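Local structure of trichothecene 15-O-acetyltransferase TRI3 (Fusarium sporotrichioides, 3FOT) at residues E79-D84 / R203-Y208; G123-Q128 / I157-L162; L229-V234 / S351-M356; D291-V296 / F304-L309; L309-I314 / P434-D439. The protein transfers an acetyl group to the 15-hydroxyl of trichothecene intermediates during the biosynthesis of mycotoxins such as T-2 toxin. All blocks are in the same frame, centred on the assembly; numbering follows the deposited sequence. Where two conformers were deposited one is given.

Contact 1. Residues E79-D84 / R203-Y208; sequences ELALLD and RLVGSY
D84 OD2 is held by two donors. Y208 OH gives it a short hydrogen bond of 2.5 Å, directed at the syn lone pair, and water 1 donates to it at 2.8 Å. The same water donates to L204 O and accepts from S207 OG, which ties the carboxylate to the turn that follows the second helix. D84 CG stands beside its backbone N (chi1 -68°), on the side toward Y208, and the two side chains meet tip to tip, the carboxylate turned 33° from the phenol ring, with OD2 in plane at its edge.

L80 covers one face: its CB sits 3.6 Å over the centre of the Y208 ring in a CH-pi contact, and CD1 reaches Y208 CD1 at 3.6 Å. S207 CB lies over the opposite face, nearer the rim. Beside this, A81 packs directly on helix 191-205, its CB 3.8 Å from V205 CB and 4.0 Å from L204 CB. A type I turn from V205 ends at Y208, whose side chain points toward the first helix.

With the phenol and a water both donating to it, the D84 carboxylate would probably be stabilised as the anion, while L80 and S207 keep the Y208 ring between them.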
# COMPACT_ATOMS: atom_id res chain seq x y z
N GLU A 79 -14.42 -9.52 15.38
CA GLU A 79 -15.72 -9.07 14.88
C GLU A 79 -16.16 -7.84 15.66
O GLU A 79 -16.63 -6.84 15.09
CB GLU A 79 -16.76 -10.19 15.02
CG GLU A 79 -16.62 -11.31 13.98
CD GLU A 79 -17.52 -12.48 14.35
OE1 GLU A 79 -18.34 -12.32 15.28
OE2 GLU A 79 -17.43 -13.55 13.72
N LEU A 80 -16.00 -7.90 16.98
CA LEU A 80 -16.33 -6.78 17.87
C LEU A 80 -15.46 -5.54 17.56
O LEU A 80 -15.98 -4.44 17.41
CB LEU A 80 -16.18 -7.22 19.33
CG LEU A 80 -17.25 -8.24 19.77
CD1 LEU A 80 -16.87 -8.84 21.12
CD2 LEU A 80 -18.62 -7.59 19.84
N ALA A 81 -14.15 -5.75 17.43
CA ALA A 81 -13.23 -4.71 17.03
C ALA A 81 -13.60 -4.11 15.67
O ALA A 81 -13.49 -2.90 15.49
CB ALA A 81 -11.79 -5.27 17.00
N LEU A 82 -13.99 -4.94 14.71
CA LEU A 82 -14.28 -4.45 13.36
C LEU A 82 -15.53 -3.56 13.36
O LEU A 82 -15.62 -2.54 12.64
CB LEU A 82 -14.49 -5.63 12.42
CG LEU A 82 -14.78 -5.28 10.96
CD1 LEU A 82 -13.67 -4.41 10.31
CD2 LEU A 82 -14.94 -6.59 10.19
N LEU A 83 -16.49 -3.92 14.19
CA LEU A 83 -17.67 -3.05 14.37
C LEU A 83 -17.30 -1.68 14.93
O LEU A 83 -17.76 -0.65 14.41
CB LEU A 83 -18.73 -3.73 15.25
CG LEU A 83 -19.43 -4.94 14.62
CD1 LEU A 83 -20.11 -5.79 15.67
CD2 LEU A 83 -20.42 -4.48 13.52
N ASP A 84 -16.47 -1.64 15.98
CA ASP A 84 -15.99 -0.38 16.52
C ASP A 84 -15.25 0.39 15.44
O ASP A 84 -15.39 1.61 15.32
CB ASP A 84 -15.04 -0.60 17.70
CG ASP A 84 -15.72 -1.18 18.92
OD1 ASP A 84 -16.99 -1.09 19.00
OD2 ASP A 84 -14.98 -1.72 19.79
N ARG A 203 -5.57 -2.02 18.26
CA ARG A 203 -5.96 -1.26 19.45
C ARG A 203 -7.33 -1.72 19.97
O ARG A 203 -7.48 -2.11 21.12
CB ARG A 203 -5.99 0.23 19.13
CG ARG A 203 -6.81 1.05 20.14
CD ARG A 203 -6.70 2.52 19.78
NE ARG A 203 -7.05 2.88 18.39
CZ ARG A 203 -8.26 3.24 17.97
NH1 ARG A 203 -8.44 3.59 16.70
NH2 ARG A 203 -9.30 3.29 18.81
N LEU A 204 -8.32 -1.70 19.09
CA LEU A 204 -9.73 -1.95 19.45
C LEU A 204 -9.96 -3.35 19.97
O LEU A 204 -10.74 -3.55 20.92
CB LEU A 204 -10.65 -1.63 18.28
CG LEU A 204 -10.73 -0.14 17.92
CD1 LEU A 204 -11.29 0.05 16.52
CD2 LEU A 204 -11.57 0.64 18.99
N VAL A 205 -9.26 -4.34 19.41
CA VAL A 205 -9.51 -5.72 19.84
C VAL A 205 -9.10 -5.91 21.33
O VAL A 205 -9.64 -6.80 22.02
CB VAL A 205 -8.84 -6.74 18.88
CG1 VAL A 205 -7.34 -6.77 19.15
CG2 VAL A 205 -9.49 -8.13 19.02
N GLY A 206 -8.20 -5.06 21.81
CA GLY A 206 -7.72 -5.11 23.21
C GLY A 206 -8.82 -4.92 24.24
O GLY A 206 -8.67 -5.32 25.41
N SER A 207 -9.91 -4.28 23.82
CA SER A 207 -11.07 -4.04 24.68
C SER A 207 -11.87 -5.31 24.96
O SER A 207 -12.70 -5.32 25.86
CB SER A 207 -12.00 -2.99 24.05
OG SER A 207 -11.36 -1.74 24.00
N TYR A 208 -11.60 -6.39 24.22
CA TYR A 208 -12.47 -7.57 24.24
C TYR A 208 -11.76 -8.83 24.67
O TYR A 208 -12.37 -9.89 24.77
CB TYR A 208 -13.12 -7.79 22.86
CG TYR A 208 -13.93 -6.60 22.45
CD1 TYR A 208 -15.13 -6.31 23.08
CD2 TYR A 208 -13.46 -5.70 21.47
CE1 TYR A 208 -15.88 -5.20 22.74
CE2 TYR A 208 -14.19 -4.58 21.13
CZ TYR A 208 -15.41 -4.33 21.78
OH TYR A 208 -16.17 -3.22 21.46
O HOH W 1 -12.73 -1.36 21.34

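Contact 2. Residues G123-Q128 / I157-L162; sequences GCIHVQ and IELFLL. With SO4 (sulfate ion), chain J.
H126 grips the neighbouring strand by both of its backbone polar atoms: its N donates to L159 O at 2.9 Å, and its O accepts from L161 N at 2.8 Å. L159 N to C124 O and Q128 N to L161 O extend this parallel ladder at its two ends, with CA-H...O contacts in the gaps.

H126 and F160, like I125 and L159, lie side by side, whereas V127 and L161 cross. H126 CG stands beside its backbone N (chi1 -53°), with the ring alongside F160; H126 CB meets F160 CD1 at 3.6 Å, and the rings, inclined by 29°, barely overlap. On the other face, I125 CD1 rests on L159 CD2 at 3.8 Å.

Further out, the imidazole is held at its edge from both nitrogens: ND1 donates to two oxygens of a sulfate, probably from the crystallisation liquor, the nearer O4 at 3.0 Å; NE2 bonds water 2, which also donates to G123 O. V127 N binds sulfate O1 at 2.9 Å.

Strands 125-129 and 158-163 form a beta-alpha-beta crossover through helix 134-147, which covers Q128 and F160. Helix 71-88 packs on L159 and L161 of the opposite face, and strand 177-184 continues the sheet beyond 158-163.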
# COMPACT_ATOMS: atom_id res chain seq x y z
N GLY A 123 -19.17 -11.74 8.54
CA GLY A 123 -18.85 -12.06 7.16
C GLY A 123 -17.45 -11.69 6.71
O GLY A 123 -16.96 -12.21 5.70
N CYS A 124 -16.80 -10.78 7.46
CA CYS A 124 -15.48 -10.28 7.10
C CYS A 124 -14.32 -10.95 7.84
O CYS A 124 -13.16 -10.68 7.53
CB CYS A 124 -15.38 -8.78 7.39
SG CYS A 124 -16.41 -7.76 6.34
N ILE A 125 -14.62 -11.81 8.82
CA ILE A 125 -13.56 -12.40 9.63
C ILE A 125 -13.63 -13.90 9.49
O ILE A 125 -14.69 -14.49 9.73
CB ILE A 125 -13.69 -12.04 11.13
CG1 ILE A 125 -13.85 -10.52 11.36
CG2 ILE A 125 -12.52 -12.62 11.94
CD1 ILE A 125 -12.66 -9.69 11.04
N HIS A 126 -12.51 -14.51 9.09
CA HIS A 126 -12.45 -15.93 8.78
C HIS A 126 -11.32 -16.59 9.54
O HIS A 126 -10.30 -15.96 9.81
CB HIS A 126 -12.22 -16.09 7.28
CG HIS A 126 -13.23 -15.33 6.48
ND1 HIS A 126 -14.55 -15.72 6.41
CD2 HIS A 126 -13.13 -14.18 5.78
CE1 HIS A 126 -15.22 -14.84 5.68
NE2 HIS A 126 -14.38 -13.91 5.27
N VAL A 127 -11.47 -17.87 9.86
CA VAL A 127 -10.39 -18.58 10.53
C VAL A 127 -10.09 -19.92 9.87
O VAL A 127 -10.97 -20.54 9.22
CB VAL A 127 -10.70 -18.82 12.04
CG1 VAL A 127 -11.09 -17.55 12.74
CG2 VAL A 127 -11.76 -19.91 12.21
N GLN A 128 -8.85 -20.37 10.03
CA GLN A 128 -8.44 -21.67 9.52
C GLN A 128 -7.40 -22.28 10.45
O GLN A 128 -6.35 -21.70 10.64
CB GLN A 128 -7.77 -21.56 8.14
CG GLN A 128 -8.56 -20.97 7.01
CD GLN A 128 -7.82 -21.07 5.68
OE1 GLN A 128 -6.88 -21.87 5.54
NE2 GLN A 128 -8.24 -20.27 4.71
N ILE A 157 -12.50 -4.68 3.18
CA ILE A 157 -11.53 -5.40 4.02
C ILE A 157 -12.10 -6.71 4.56
O ILE A 157 -13.30 -6.80 4.91
CB ILE A 157 -10.94 -4.52 5.16
CG1 ILE A 157 -9.65 -5.16 5.70
CG2 ILE A 157 -11.97 -4.26 6.25
CD1 ILE A 157 -8.90 -4.26 6.71
N GLU A 158 -11.25 -7.72 4.55
CA GLU A 158 -11.54 -8.97 5.24
C GLU A 158 -10.27 -9.42 5.95
O GLU A 158 -9.16 -9.02 5.57
CB GLU A 158 -12.05 -10.03 4.26
CG GLU A 158 -11.12 -10.40 3.09
CD GLU A 158 -11.72 -11.43 2.14
OE1 GLU A 158 -12.84 -11.94 2.45
OE2 GLU A 158 -11.05 -11.77 1.13
N LEU A 159 -10.42 -10.29 6.96
CA LEU A 159 -9.29 -10.81 7.75
C LEU A 159 -9.36 -12.32 7.77
O LEU A 159 -10.46 -12.88 7.87
CB LEU A 159 -9.41 -10.38 9.23
CG LEU A 159 -8.91 -9.03 9.71
CD1 LEU A 159 -9.72 -7.91 9.07
CD2 LEU A 159 -8.98 -8.93 11.24
N PHE A 160 -8.20 -12.97 7.70
CA PHE A 160 -8.09 -14.42 7.86
C PHE A 160 -7.11 -14.74 8.97
O PHE A 160 -5.95 -14.34 8.91
CB PHE A 160 -7.58 -15.07 6.57
CG PHE A 160 -8.47 -14.83 5.40
CD1 PHE A 160 -9.46 -15.75 5.07
CD2 PHE A 160 -8.29 -13.70 4.60
CE1 PHE A 160 -10.29 -15.54 3.99
CE2 PHE A 160 -9.11 -13.48 3.50
CZ PHE A 160 -10.11 -14.39 3.19
N LEU A 161 -7.59 -15.43 10.00
CA LEU A 161 -6.77 -15.76 11.18
C LEU A 161 -6.36 -17.21 11.03
O LEU A 161 -7.22 -18.08 10.82
CB LEU A 161 -7.56 -15.59 12.48
CG LEU A 161 -8.42 -14.31 12.67
CD1 LEU A 161 -9.29 -14.37 13.93
CD2 LEU A 161 -7.58 -13.05 12.64
N LEU A 162 -5.07 -17.48 11.11
CA LEU A 162 -4.55 -18.80 10.84
C LEU A 162 -3.67 -19.20 12.01
O LEU A 162 -2.90 -18.38 12.51
CB LEU A 162 -3.68 -18.75 9.58
CG LEU A 162 -4.23 -18.02 8.34
CD1 LEU A 162 -3.16 -17.97 7.25
CD2 LEU A 162 -5.51 -18.69 7.85
S SO4 J . -15.31 -18.65 8.47
O1 SO4 J . -14.25 -18.75 9.51
O2 SO4 J . -16.19 -19.82 8.60
O3 SO4 J . -16.10 -17.42 8.58
O4 SO4 J . -14.73 -18.66 7.12
O HOH W 2 -15.03 -11.86 3.53

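Contact 3. Residues L229-V234 / S351-M356; sequences LSPPVV and SNFYAM
S230 and Y354 supply the one hydrogen bond between these two loops. Y354 N donates to S230 OG at 3.0 Å in a nearly straight bond, 168° at the hydrogen. The serine hydroxyl stands beside its own backbone N, chi1 -70°, and from there it takes up a main-chain N-H in a buried position where no regular sheet or helix would satisfy it. Bonds from S230 N to E91 and from W19 to S230 O hold the rest of this residue, and so probably help to position the backbone.

The aromatic contacts centre on F353. Its CG is anti to the backbone N (chi1 -162°), and the end of the ring comes near S230, P231 and V233. S230 CB lies over one face in a CH-pi contact, 4.0 Å from the ring centroid and displaced toward the rim. P231 O approaches the same ring differently, at its edge and near its plane, 3.2 Å from F353 CE1, where the ring C-H bonds carry slight positive charge.

Carbon-carbon contacts complete the interface. P231 CD reaches F353 CE1 at 4.1 Å, V233 CB meets F353 CZ, and A355 CB sits 4.1 Å from S230 CB.

The first loop joins helix 191-205 to helix 246-264, and the second leads from helix 347-350 into strand 358-365. Y354 turns away to stack on H89 and bond D200 on helix 191-205. V233 packs on helix 406-423, with its side chain about 10 Å from that of H414, which binds 15-deacetylcalonectrin.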
# COMPACT_ATOMS: atom_id res chain seq x y z
N LEU A 229 -16.63 9.19 7.79
CA LEU A 229 -16.00 9.00 6.47
C LEU A 229 -14.97 10.11 6.21
O LEU A 229 -15.18 11.27 6.57
CB LEU A 229 -17.06 9.00 5.38
CG LEU A 229 -17.98 7.80 5.21
CD1 LEU A 229 -19.22 8.16 4.37
CD2 LEU A 229 -17.25 6.60 4.58
N SER A 230 -13.84 9.74 5.60
CA SER A 230 -12.81 10.73 5.26
C SER A 230 -13.49 11.72 4.32
O SER A 230 -14.26 11.32 3.43
CB SER A 230 -11.59 10.06 4.59
OG SER A 230 -10.86 9.27 5.55
N PRO A 231 -13.22 13.02 4.51
CA PRO A 231 -13.85 13.98 3.61
C PRO A 231 -13.27 13.90 2.20
O PRO A 231 -12.22 13.25 2.00
CB PRO A 231 -13.55 15.32 4.29
CG PRO A 231 -12.30 15.09 5.07
CD PRO A 231 -12.38 13.67 5.54
N PRO A 232 -13.96 14.50 1.20
CA PRO A 232 -13.40 14.46 -0.14
C PRO A 232 -12.05 15.16 -0.20
O PRO A 232 -11.88 16.28 0.33
CB PRO A 232 -14.46 15.15 -1.00
CG PRO A 232 -15.74 15.10 -0.18
CD PRO A 232 -15.26 15.21 1.24
N VAL A 233 -11.09 14.51 -0.85
CA VAL A 233 -9.71 15.02 -0.83
C VAL A 233 -9.63 16.46 -1.40
O VAL A 233 -8.93 17.33 -0.86
CB VAL A 233 -8.75 14.00 -1.55
CG1 VAL A 233 -9.19 13.80 -3.01
CG2 VAL A 233 -7.32 14.46 -1.47
N VAL A 234 -10.39 16.72 -2.45
CA VAL A 234 -10.37 18.03 -3.12
C VAL A 234 -10.72 19.17 -2.14
O VAL A 234 -10.01 20.21 -2.08
CB VAL A 234 -11.33 18.03 -4.30
CG1 VAL A 234 -10.75 17.24 -5.47
N SER A 351 -3.85 14.07 9.44
CA SER A 351 -3.34 12.98 10.26
C SER A 351 -4.39 11.90 10.56
O SER A 351 -4.09 10.92 11.24
CB SER A 351 -2.71 13.52 11.55
OG SER A 351 -1.48 14.20 11.27
N ASN A 352 -5.59 12.09 10.04
CA ASN A 352 -6.70 11.16 10.26
C ASN A 352 -7.45 10.80 8.95
O ASN A 352 -8.67 10.78 8.94
CB ASN A 352 -7.66 11.78 11.30
CG ASN A 352 -8.69 10.78 11.84
OD1 ASN A 352 -8.40 9.58 12.01
ND2 ASN A 352 -9.89 11.27 12.11
N PHE A 353 -6.72 10.54 7.87
CA PHE A 353 -7.29 10.39 6.53
C PHE A 353 -7.02 8.98 6.04
O PHE A 353 -5.86 8.58 5.90
CB PHE A 353 -6.67 11.40 5.54
CG PHE A 353 -7.50 11.59 4.28
CD1 PHE A 353 -8.51 12.56 4.24
CD2 PHE A 353 -7.30 10.78 3.16
CE1 PHE A 353 -9.28 12.73 3.09
CE2 PHE A 353 -8.06 10.97 1.99
CZ PHE A 353 -9.07 11.93 1.97
N TYR A 354 -8.09 8.23 5.81
CA TYR A 354 -7.98 6.79 5.52
C TYR A 354 -8.20 6.43 4.06
O TYR A 354 -7.72 5.39 3.60
CB TYR A 354 -8.97 5.99 6.40
CG TYR A 354 -8.49 5.87 7.83
CD1 TYR A 354 -8.41 6.99 8.66
CD2 TYR A 354 -8.09 4.63 8.34
CE1 TYR A 354 -7.95 6.89 9.95
CE2 TYR A 354 -7.65 4.51 9.66
CZ TYR A 354 -7.58 5.65 10.46
OH TYR A 354 -7.13 5.56 11.76
N ALA A 355 -8.94 7.26 3.33
CA ALA A 355 -9.12 7.03 1.89
C ALA A 355 -7.79 7.31 1.15
O ALA A 355 -6.85 7.83 1.76
CB ALA A 355 -10.26 7.92 1.33
N MET A 356 -7.73 6.96 -0.13
CA MET A 356 -6.55 7.22 -0.96
C MET A 356 -6.18 8.69 -0.87
O MET A 356 -7.04 9.55 -1.03
CB MET A 356 -6.88 6.91 -2.42
CG MET A 356 -5.75 7.09 -3.38
SD MET A 356 -4.84 5.56 -3.63
CE MET A 356 -6.09 4.50 -4.37

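Contact 4. Residues D291-V296 / F304-L309; sequences DIVKAV and FTISHL. Unlike the reference sequence in segment 291-296: D291 (reference Ala).
F304, whose CB packs against V296 CG1 at 3.8 Å, also places its CA in the plane of the H308 imidazole, at the edge of that ring. One face of the imidazole lies beneath T305 OG1, which is 3.4 Å above the plane and offset toward the rim. The phenyl ring of F304 itself leads away from V296 and forms a cation-pi pair with K394 of helix 379-401.

The imidazole belongs to a capping box at the start of helix 306-321. T305 is the N-cap: its OG1 accepts from H308 N at 3.2 Å, and T305 N donates in return to H308 ND1 at 3.0 Å, from a position tilted 28° out of the ring plane. This reciprocal pair takes care of polar groups in the first turn, and fixes the rotation of the histidine, just where the chain re-enters a helix after the short connection from helix 286-299.

The side-chain packing between the two consecutive helices is apolar, and no hydrogen bond crosses it. V296 is wedged at the beginning of the second helix. Its CG1, anti to the backbone N (chi1 174°), faces the F304 carbonyl, and its CG2 turns to L309 CB at 4.1 Å. One turn earlier, I292 crosses both I306 and L309 at about a right angle, its CG2 lying 3.7 Å from I306 CD1. On the more exposed flank V293 CG2 closes on that same I306 methyl. The packing is tightest at I292 CG2 and L309 CD2, which approach to 3.5 Å, inside the usual carbon-carbon contact.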
# COMPACT_ATOMS: atom_id res chain seq x y z
N ASP A 291 22.84 -0.01 10.21
CA ASP A 291 24.12 0.38 9.61
C ASP A 291 23.87 1.15 8.30
O ASP A 291 24.55 2.14 8.02
CB ASP A 291 25.03 -0.84 9.32
CG ASP A 291 25.78 -1.35 10.56
OD1 ASP A 291 26.29 -2.49 10.51
OD2 ASP A 291 25.83 -0.62 11.55
N ILE A 292 22.90 0.69 7.51
CA ILE A 292 22.57 1.39 6.25
C ILE A 292 22.03 2.80 6.51
O ILE A 292 22.42 3.76 5.86
CB ILE A 292 21.61 0.55 5.34
CG1 ILE A 292 22.32 -0.71 4.80
CG2 ILE A 292 21.14 1.37 4.12
CD1 ILE A 292 21.36 -1.77 4.23
N VAL A 293 21.11 2.92 7.47
CA VAL A 293 20.56 4.22 7.85
C VAL A 293 21.66 5.16 8.39
O VAL A 293 21.71 6.34 8.04
CB VAL A 293 19.40 4.06 8.87
CG1 VAL A 293 19.03 5.38 9.48
CG2 VAL A 293 18.17 3.45 8.19
N LYS A 294 22.57 4.61 9.19
CA LYS A 294 23.70 5.40 9.69
C LYS A 294 24.58 5.91 8.54
O LYS A 294 25.03 7.08 8.53
CB LYS A 294 24.55 4.58 10.67
CG LYS A 294 25.71 5.40 11.27
CD LYS A 294 26.54 4.57 12.24
CE LYS A 294 27.45 3.56 11.51
NZ LYS A 294 28.18 2.75 12.52
N ALA A 295 24.83 5.04 7.56
CA ALA A 295 25.68 5.40 6.42
C ALA A 295 25.03 6.50 5.58
O ALA A 295 25.72 7.41 5.09
CB ALA A 295 26.02 4.17 5.57
N VAL A 296 23.71 6.43 5.40
CA VAL A 296 22.98 7.52 4.73
C VAL A 296 23.15 8.85 5.48
O VAL A 296 23.48 9.88 4.89
CB VAL A 296 21.48 7.17 4.49
CG1 VAL A 296 20.72 8.37 3.92
CG2 VAL A 296 21.33 5.98 3.54
N PHE A 304 18.24 13.15 3.43
CA PHE A 304 18.45 11.87 2.72
C PHE A 304 17.99 10.66 3.53
O PHE A 304 18.10 10.64 4.77
CB PHE A 304 19.90 11.70 2.34
CG PHE A 304 20.33 12.58 1.21
CD1 PHE A 304 20.10 12.20 -0.11
CD2 PHE A 304 20.95 13.79 1.47
CE1 PHE A 304 20.50 13.02 -1.17
CE2 PHE A 304 21.36 14.60 0.43
CZ PHE A 304 21.14 14.21 -0.89
N THR A 305 17.47 9.65 2.84
CA THR A 305 16.90 8.51 3.54
C THR A 305 17.30 7.21 2.87
O THR A 305 17.77 7.18 1.72
CB THR A 305 15.36 8.54 3.50
OG1 THR A 305 14.95 8.35 2.14
CG2 THR A 305 14.78 9.89 4.05
N ILE A 306 17.06 6.13 3.59
CA ILE A 306 17.22 4.80 3.03
C ILE A 306 16.32 4.59 1.81
O ILE A 306 16.66 3.80 0.93
CB ILE A 306 16.99 3.73 4.13
CG1 ILE A 306 17.38 2.34 3.65
CG2 ILE A 306 15.57 3.79 4.71
CD1 ILE A 306 17.54 1.31 4.80
N SER A 307 15.19 5.30 1.72
CA SER A 307 14.35 5.22 0.51
C SER A 307 15.07 5.78 -0.74
O SER A 307 14.97 5.21 -1.85
CB SER A 307 13.05 5.99 0.72
OG SER A 307 12.18 5.26 1.54
N HIS A 308 15.79 6.89 -0.57
CA HIS A 308 16.63 7.42 -1.65
C HIS A 308 17.67 6.39 -2.05
O HIS A 308 17.88 6.12 -3.23
CB HIS A 308 17.36 8.70 -1.22
CG HIS A 308 16.44 9.85 -0.92
ND1 HIS A 308 16.58 10.64 0.19
CD2 HIS A 308 15.38 10.34 -1.61
CE1 HIS A 308 15.66 11.58 0.18
NE2 HIS A 308 14.91 11.42 -0.89
N LEU A 309 18.34 5.82 -1.04
CA LEU A 309 19.40 4.85 -1.29
C LEU A 309 18.86 3.63 -2.02
O LEU A 309 19.51 3.09 -2.91
CB LEU A 309 20.07 4.43 0.01
CG LEU A 309 21.21 3.44 -0.26
CD1 LEU A 309 22.37 4.15 -1.00
CD2 LEU A 309 21.71 2.76 1.01

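Contact 5. Residues L309-I314 / P434-D439; sequences LTQAAI and PLFISD
F436 projects from its strand toward the helix, and T310 and I314 cross its side chain at about right angles. Its CG is anti to the backbone N (chi1 177°), and T310, Q311 and I314 all meet the side chain. T310 CG2 touches the far part of the ring, 3.5 Å from F436 CE1. One helical turn on, I314 CD1 meets the near part, 3.5 Å from F436 CD1, and also lies against F436 CB. Both methyls approach the ring obliquely. The hydroxyl of T310 is turned back to its own helix, where it bonds I306 O, which leaves the methyl to serve the aromatic contact.

Q311 follows a different course. Its chain bends at chi2, bringing CD near F436 CB; the amide plane is 65° from that of the ring, and OE1 lies 3.6 Å from F436 CB.

This is helix-on-sheet packing: segment 309-314 of helix 306-321 runs nearly antiparallel to residues 435-439, at 163°, their axes 9.3 Å apart. The strand is outermost in its sheet within the chain and bonds strand 477-483 through the backbone of L435, I437 and D439. F436 N is instead taken by water 4, which accepts from it at 2.9 Å and donates to Q311 OE1 at 2.7 Å. Q311 NE2 in turn donates to water 3, and that water donates to P434 O at 2.7 Å. Beside these water bridges, I314 CG2 rests on P434 CB at 4.2 Å.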
# COMPACT_ATOMS: atom_id res chain seq x y z
N LEU A 309 18.34 5.82 -1.04
CA LEU A 309 19.40 4.85 -1.29
C LEU A 309 18.86 3.63 -2.02
O LEU A 309 19.51 3.09 -2.91
CB LEU A 309 20.07 4.43 0.01
CG LEU A 309 21.21 3.44 -0.26
CD1 LEU A 309 22.37 4.15 -1.00
CD2 LEU A 309 21.71 2.76 1.01
N THR A 310 17.67 3.17 -1.61
CA THR A 310 17.06 2.04 -2.29
C THR A 310 16.79 2.35 -3.76
O THR A 310 17.06 1.54 -4.64
CB THR A 310 15.77 1.55 -1.58
OG1 THR A 310 16.08 1.27 -0.21
CG2 THR A 310 15.24 0.29 -2.21
N GLN A 311 16.24 3.53 -4.02
CA GLN A 311 15.99 3.93 -5.41
C GLN A 311 17.31 3.98 -6.22
O GLN A 311 17.34 3.60 -7.41
CB GLN A 311 15.23 5.26 -5.44
CG GLN A 311 15.02 5.83 -6.85
CD GLN A 311 14.05 5.02 -7.70
OE1 GLN A 311 12.87 5.39 -7.81
NE2 GLN A 311 14.54 3.94 -8.32
N ALA A 312 18.37 4.48 -5.59
CA ALA A 312 19.70 4.49 -6.19
C ALA A 312 20.18 3.06 -6.55
O ALA A 312 20.67 2.81 -7.66
CB ALA A 312 20.68 5.17 -5.23
N ALA A 313 20.02 2.14 -5.60
CA ALA A 313 20.47 0.77 -5.76
C ALA A 313 19.68 0.04 -6.86
O ALA A 313 20.23 -0.77 -7.64
CB ALA A 313 20.37 0.04 -4.42
N ILE A 314 18.39 0.37 -6.94
CA ILE A 314 17.52 -0.12 -8.02
C ILE A 314 18.09 0.23 -9.39
O ILE A 314 18.17 -0.62 -10.29
CB ILE A 314 16.08 0.39 -7.83
CG1 ILE A 314 15.45 -0.39 -6.66
CG2 ILE A 314 15.25 0.28 -9.12
CD1 ILE A 314 14.14 0.22 -6.11
N PRO A 434 11.78 -1.06 -13.61
CA PRO A 434 11.25 -1.24 -12.27
C PRO A 434 10.73 0.06 -11.67
O PRO A 434 11.22 1.17 -11.98
CB PRO A 434 12.46 -1.78 -11.49
CG PRO A 434 13.30 -2.44 -12.58
CD PRO A 434 13.18 -1.52 -13.72
N LEU A 435 9.73 -0.08 -10.80
CA LEU A 435 9.17 1.06 -10.09
C LEU A 435 9.45 0.89 -8.60
O LEU A 435 9.34 -0.21 -8.07
CB LEU A 435 7.66 1.15 -10.33
CG LEU A 435 6.95 2.31 -9.60
CD1 LEU A 435 7.32 3.67 -10.22
CD2 LEU A 435 5.44 2.10 -9.63
N PHE A 436 9.83 1.98 -7.94
CA PHE A 436 10.02 1.95 -6.48
C PHE A 436 8.85 2.59 -5.73
O PHE A 436 8.40 3.69 -6.08
CB PHE A 436 11.32 2.68 -6.12
CG PHE A 436 11.57 2.77 -4.64
CD1 PHE A 436 11.80 1.60 -3.90
CD2 PHE A 436 11.55 4.00 -3.99
CE1 PHE A 436 12.02 1.66 -2.50
CE2 PHE A 436 11.77 4.06 -2.60
CZ PHE A 436 12.01 2.88 -1.87
N ILE A 437 8.39 1.89 -4.69
CA ILE A 437 7.36 2.39 -3.80
C ILE A 437 7.89 2.30 -2.38
O ILE A 437 8.26 1.22 -1.92
CB ILE A 437 6.03 1.59 -3.91
CG1 ILE A 437 5.56 1.49 -5.36
CG2 ILE A 437 4.99 2.26 -3.05
CD1 ILE A 437 5.85 0.12 -6.02
N SER A 438 7.97 3.44 -1.69
CA SER A 438 8.35 3.44 -0.29
C SER A 438 7.11 3.38 0.61
O SER A 438 6.22 4.26 0.54
CB SER A 438 9.20 4.66 0.04
OG SER A 438 9.60 4.62 1.39
N ASP A 439 7.04 2.35 1.45
CA ASP A 439 5.95 2.19 2.42
C ASP A 439 6.30 2.79 3.80
O ASP A 439 5.41 2.97 4.65
CB ASP A 439 5.59 0.72 2.58
CG ASP A 439 4.88 0.14 1.36
OD1 ASP A 439 4.04 0.84 0.76
OD2 ASP A 439 5.14 -1.04 1.02
O HOH W 3 12.61 2.46 -10.00
O HOH W 4 10.77 4.45 -9.17

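In the fold
Consistent with the two-domain body of BAHD acyltransferases, contacts 1 and 2 lie in one half and contacts 4 and 5 in the other. The centres of contacts 1 and 2 are 14 Å apart, and helix 71-88 serves both: L82 and E79 pack against C124 and I125 at the edge of the six-stranded mixed sheet. Along the chain, contact 2 falls within the span bridged by contact 1. Contacts 4 and 5 share helix 306-321 and L309, and S307 OG and S438 OG probably hydrogen-bond between them. Contact 3 brackets contact 4 in sequence and alternates with contact 5. It joins two loops, its centre about 26 Å from contact 2 and 27 Å from contact 5, with the V233 side chain about 10 Å from that of H414.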